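Local coordinates for ThiS/MoaD family protein (Amycolatopsis orientalis, PDB 4N6E), which probably acts as a CysO-type sulphur-carrier protein that partners the thiosugar synthase BexX in 2-thiosugar biosynthesis, at residues A2-H14 with E74-A86. Sequence-based numbering, arbitrary orientation.
Sequences AVTVSIPTILRTH and EVKDGDTLTILPA
Val3 lays its two methyl branches against Val75 and the turn that follows it. CG1, swung anti to the backbone N (chi1 -164°), meets Val75 CG1 at 3.6 Å, and CG2 comes near Lys76 O. Ile31 of helix 28-38 packs on both valines; an alanine at Val3 would lose both methyls and probably open a gap beside Val75 and Ile31. The type II turn from Lys76 to Asp79 is braced from within by Lys76 N, which bonds to Asp79 OD2 from above the carboxylate plane. At its tip Gly78 N bonds to Ala2 O, and Asp77 OD1 takes Ala2 N at 2.9 Å on its syn side, tilted out of the carboxylate plane. Further on the backbones run parallel: Leu81 N gives to Thr4 O at 3.0 Å and Ser6 N to Leu81 O at 2.9 Å, while Thr4 N to Asp79 O and Ile83 N to Ser6 O are weak. Thr4 and Thr80 stand side by side on one face, Thr4 CG2 3.4 Å from Thr80 OG1; Val5 and Leu81 fill the other, toward Ile31. Past strand 3-6, the Pro8 ring crosses Ile83 and Pro85 obliquely, its CG 3.8 Å from Pro85 CD, while Leu11 CD1 nears Ile83 CG2. Pairing the first strand parallel with the last, at the centre of a mixed sheet packed on a helix, is the hallmark of the ubiquitin-like beta-grasp fold of ThiS/MoaD proteins.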
loop_
_atom_site.group_PDB
_atom_site.type_symbol
_atom_site.label_atom_id
_atom_site.label_comp_id
_atom_site.label_asym_id
_atom_site.label_seq_id
_atom_site.Cartn_x
_atom_site.Cartn_y
_atom_site.Cartn_z
ATOM N N ALA B 2 25.200 -27.959 47.872
ATOM C CA ALA B 2 24.753 -28.470 46.544
ATOM C C ALA B 2 24.946 -27.407 45.467
ATOM O O ALA B 2 25.360 -26.279 45.754
ATOM C CB ALA B 2 23.295 -28.909 46.608
ATOM N N VAL B 3 24.652 -27.785 44.226
ATOM C CA VAL B 3 24.745 -26.880 43.091
ATOM C C VAL B 3 23.330 -26.521 42.665
ATOM O O VAL B 3 22.573 -27.392 42.219
ATOM C CB VAL B 3 25.477 -27.541 41.906
ATOM C CG1 VAL B 3 25.924 -26.493 40.898
ATOM C CG2 VAL B 3 26.671 -28.340 42.403
ATOM N N THR B 4 22.972 -25.247 42.813
ATOM C CA THR B 4 21.646 -24.777 42.401
ATOM C C THR B 4 21.603 -24.486 40.879
ATOM O O THR B 4 22.373 -23.675 40.365
ATOM C CB THR B 4 21.162 -23.580 43.266
ATOM O OG1 THR B 4 19.883 -23.128 42.800
ATOM C CG2 THR B 4 22.167 -22.405 43.273
ATOM N N VAL B 5 20.701 -25.174 40.175
ATOM C CA VAL B 5 20.620 -25.142 38.708
ATOM C C VAL B 5 19.374 -24.389 38.233
ATOM O O VAL B 5 18.270 -24.819 38.518
ATOM C CB VAL B 5 20.549 -26.578 38.149
ATOM C CG1 VAL B 5 20.334 -26.586 36.644
ATOM C CG2 VAL B 5 21.809 -27.345 38.507
ATOM N N SER B 6 19.550 -23.293 37.490
ATOM C CA SER B 6 18.415 -22.514 36.953
ATOM C C SER B 6 17.876 -23.062 35.621
ATOM O O SER B 6 18.608 -23.155 34.628
ATOM C CB SER B 6 18.805 -21.051 36.776
ATOM O OG SER B 6 19.096 -20.456 38.027
ATOM N N ILE B 7 16.590 -23.412 35.604
ATOM C CA ILE B 7 15.941 -23.902 34.388
ATOM C C ILE B 7 15.224 -22.726 33.735
ATOM O O ILE B 7 14.572 -21.948 34.434
ATOM C CB ILE B 7 14.902 -25.009 34.678
ATOM C CG1 ILE B 7 15.410 -25.973 35.755
ATOM C CG2 ILE B 7 14.555 -25.774 33.404
ATOM C CD1 ILE B 7 16.734 -26.640 35.431
ATOM N N PRO B 8 15.354 -22.578 32.404
ATOM C CA PRO B 8 14.543 -21.588 31.697
ATOM C C PRO B 8 13.100 -22.074 31.444
ATOM O O PRO B 8 12.870 -23.253 31.128
ATOM C CB PRO B 8 15.294 -21.401 30.382
ATOM C CG PRO B 8 15.907 -22.728 30.135
ATOM C CD PRO B 8 16.283 -23.265 31.491
ATOM N N THR B 9 12.155 -21.143 31.579
ATOM C CA THR B 9 10.719 -21.402 31.448
ATOM C C THR B 9 10.380 -22.495 30.446
ATOM O O THR B 9 9.609 -23.417 30.743
ATOM C CB THR B 9 9.977 -20.107 31.063
ATOM O OG1 THR B 9 10.278 -19.085 32.025
ATOM C CG2 THR B 9 8.459 -20.320 31.027
ATOM N N ILE B 10 10.997 -22.408 29.276
ATOM C CA ILE B 10 10.634 -23.237 28.132
ATOM C C ILE B 10 10.949 -24.724 28.374
ATOM O O ILE B 10 10.355 -25.590 27.735
ATOM C CB ILE B 10 11.313 -22.741 26.824
ATOM C CG1 ILE B 10 11.395 -21.192 26.767
ATOM C CG2 ILE B 10 10.552 -23.265 25.600
ATOM C CD1 ILE B 10 12.667 -20.548 27.308
ATOM N N LEU B 11 11.863 -25.010 29.307
ATOM C CA LEU B 11 12.263 -26.388 29.644
ATOM C C LEU B 11 11.685 -26.911 30.967
ATOM O O LEU B 11 11.871 -28.082 31.309
ATOM C CB LEU B 11 13.785 -26.476 29.708
ATOM C CG LEU B 11 14.536 -26.213 28.406
ATOM C CD1 LEU B 11 16.013 -25.995 28.689
ATOM C CD2 LEU B 11 14.349 -27.370 27.438
ATOM N N ARG B 12 10.977 -26.053 31.696
ATOM C CA ARG B 12 10.377 -26.434 32.974
ATOM C C ARG B 12 9.300 -27.537 32.843
ATOM O O ARG B 12 8.888 -28.125 33.841
ATOM C CB ARG B 12 9.820 -25.193 33.684
ATOM C CG ARG B 12 10.879 -24.133 33.958
ATOM C CD ARG B 12 10.346 -22.922 34.710
ATOM N NE ARG B 12 11.327 -21.827 34.719
ATOM C CZ ARG B 12 11.082 -20.568 35.093
ATOM N NH1 ARG B 12 12.053 -19.664 35.058
ATOM N NH2 ARG B 12 9.880 -20.199 35.516
ATOM N N THR B 13 8.854 -27.816 31.618
ATOM C CA THR B 13 8.056 -29.010 31.330
ATOM C C THR B 13 8.712 -30.255 31.932
ATOM O O THR B 13 8.043 -31.055 32.584
ATOM C CB THR B 13 7.899 -29.243 29.805
ATOM O OG1 THR B 13 7.803 -27.987 29.126
ATOM C CG2 THR B 13 6.659 -30.084 29.497
ATOM N N HIS B 14 10.022 -30.395 31.733
ATOM C CA HIS B 14 10.755 -31.604 32.137
ATOM C C HIS B 14 11.061 -31.655 33.633
ATOM O O HIS B 14 11.292 -32.735 34.172
ATOM C CB HIS B 14 12.071 -31.721 31.373
ATOM C CG HIS B 14 11.919 -31.658 29.887
ATOM N ND1 HIS B 14 11.792 -30.468 29.200
ATOM C CD2 HIS B 14 11.889 -32.636 28.951
ATOM C CE1 HIS B 14 11.683 -30.716 27.907
ATOM N NE2 HIS B 14 11.741 -32.024 27.729
ATOM N N GLU B 74 34.787 -27.268 35.478
ATOM C CA GLU B 74 34.692 -27.524 36.922
ATOM C C GLU B 74 33.478 -26.880 37.596
ATOM O O GLU B 74 33.167 -25.709 37.358
ATOM C CB GLU B 74 35.948 -27.030 37.645
ATOM C CG GLU B 74 37.215 -27.809 37.335
ATOM C CD GLU B 74 38.444 -27.220 38.021
ATOM O OE1 GLU B 74 38.339 -26.811 39.204
ATOM O OE2 GLU B 74 39.519 -27.167 37.377
ATOM N N VAL B 75 32.833 -27.656 38.466
ATOM C CA VAL B 75 31.707 -27.204 39.283
ATOM C C VAL B 75 32.056 -27.457 40.747
ATOM O O VAL B 75 32.275 -28.602 41.138
ATOM C CB VAL B 75 30.405 -27.980 38.964
ATOM C CG1 VAL B 75 29.221 -27.347 39.681
ATOM C CG2 VAL B 75 30.151 -28.046 37.467
ATOM N N LYS B 76 32.129 -26.390 41.539
ATOM C CA LYS B 76 32.319 -26.497 42.987
ATOM C C LYS B 76 30.954 -26.603 43.673
ATOM O O LYS B 76 29.920 -26.363 43.046
ATOM C CB LYS B 76 33.077 -25.277 43.520
ATOM C CG LYS B 76 34.530 -25.202 43.073
ATOM C CD LYS B 76 35.207 -23.949 43.608
ATOM C CE LYS B 76 36.714 -23.981 43.378
ATOM N NZ LYS B 76 37.408 -22.841 44.047
ATOM N N ASP B 77 30.951 -26.963 44.953
ATOM C CA ASP B 77 29.715 -27.001 45.731
ATOM C C ASP B 77 29.304 -25.589 46.124
ATOM O O ASP B 77 30.093 -24.866 46.724
ATOM C CB ASP B 77 29.884 -27.837 46.997
ATOM C CG ASP B 77 28.576 -28.029 47.734
ATOM O OD1 ASP B 77 27.821 -28.952 47.352
ATOM O OD2 ASP B 77 28.294 -27.247 48.673
ATOM N N GLY B 78 28.066 -25.212 45.806
ATOM C CA GLY B 78 27.579 -23.843 46.023
ATOM C C GLY B 78 27.538 -23.005 44.752
ATOM O O GLY B 78 27.024 -21.883 44.763
ATOM N N ASP B 79 28.086 -23.546 43.660
ATOM C CA ASP B 79 28.043 -22.888 42.355
ATOM C C ASP B 79 26.610 -22.855 41.825
ATOM O O ASP B 79 25.810 -23.739 42.133
ATOM C CB ASP B 79 28.941 -23.621 41.337
ATOM C CG ASP B 79 30.433 -23.297 41.501
ATOM O OD1 ASP B 79 30.794 -22.338 42.214
ATOM O OD2 ASP B 79 31.256 -24.006 40.886
ATOM N N THR B 80 26.296 -21.823 41.043
ATOM C CA THR B 80 25.030 -21.745 40.304
ATOM C C THR B 80 25.278 -22.072 38.834
ATOM O O THR B 80 26.216 -21.550 38.231
ATOM C CB THR B 80 24.398 -20.342 40.395
ATOM O OG1 THR B 80 24.112 -20.035 41.764
ATOM C CG2 THR B 80 23.093 -20.269 39.581
ATOM N N LEU B 81 24.425 -22.918 38.264
ATOM C CA LEU B 81 24.561 -23.340 36.877
ATOM C C LEU B 81 23.312 -22.944 36.073
ATOM O O LEU B 81 22.213 -23.462 36.314
ATOM C CB LEU B 81 24.808 -24.848 36.817
ATOM C CG LEU B 81 25.231 -25.430 35.460
ATOM C CD1 LEU B 81 26.363 -26.432 35.618
ATOM C CD2 LEU B 81 24.070 -26.073 34.707
ATOM N N THR B 82 23.488 -22.021 35.122
ATOM C CA THR B 82 22.379 -21.505 34.330
ATOM C C THR B 82 22.350 -22.107 32.937
ATOM O O THR B 82 23.373 -22.167 32.274
ATOM C CB THR B 82 22.461 -19.985 34.165
ATOM O OG1 THR B 82 22.746 -19.374 35.426
ATOM C CG2 THR B 82 21.149 -19.448 33.632
ATOM N N ILE B 83 21.162 -22.522 32.501
ATOM C CA ILE B 83 20.917 -22.970 31.130
ATOM C C ILE B 83 20.200 -21.874 30.351
ATOM O O ILE B 83 19.143 -21.405 30.752
ATOM C CB ILE B 83 20.059 -24.236 31.095
ATOM C CG1 ILE B 83 20.643 -25.294 32.033
ATOM C CG2 ILE B 83 19.970 -24.760 29.666
ATOM C CD1 ILE B 83 19.879 -26.606 32.062
ATOM N N LEU B 84 20.782 -21.478 29.229
ATOM C CA LEU B 84 20.326 -20.310 28.479
ATOM C C LEU B 84 20.287 -20.638 26.984
ATOM O O LEU B 84 21.290 -20.487 26.282
ATOM C CB LEU B 84 21.270 -19.152 28.757
ATOM C CG LEU B 84 20.875 -17.771 28.271
ATOM C CD1 LEU B 84 19.753 -17.189 29.124
ATOM C CD2 LEU B 84 22.095 -16.861 28.300
ATOM N N PRO B 85 19.126 -21.106 26.495
ATOM C CA PRO B 85 19.025 -21.501 25.097
ATOM C C PRO B 85 18.877 -20.317 24.132
ATOM O O PRO B 85 18.351 -19.265 24.492
ATOM C CB PRO B 85 17.776 -22.374 25.073
ATOM C CG PRO B 85 16.941 -21.882 26.179
ATOM C CD PRO B 85 17.858 -21.312 27.218
ATOM N N ALA B 86 19.371 -20.519 22.919
ATOM C CA ALA B 86 19.166 -19.599 21.816
ATOM C C ALA B 86 17.692 -19.608 21.468
ATOM O O ALA B 86 17.108 -20.670 21.325
ATOM C CB ALA B 86 19.982 -20.046 20.612
#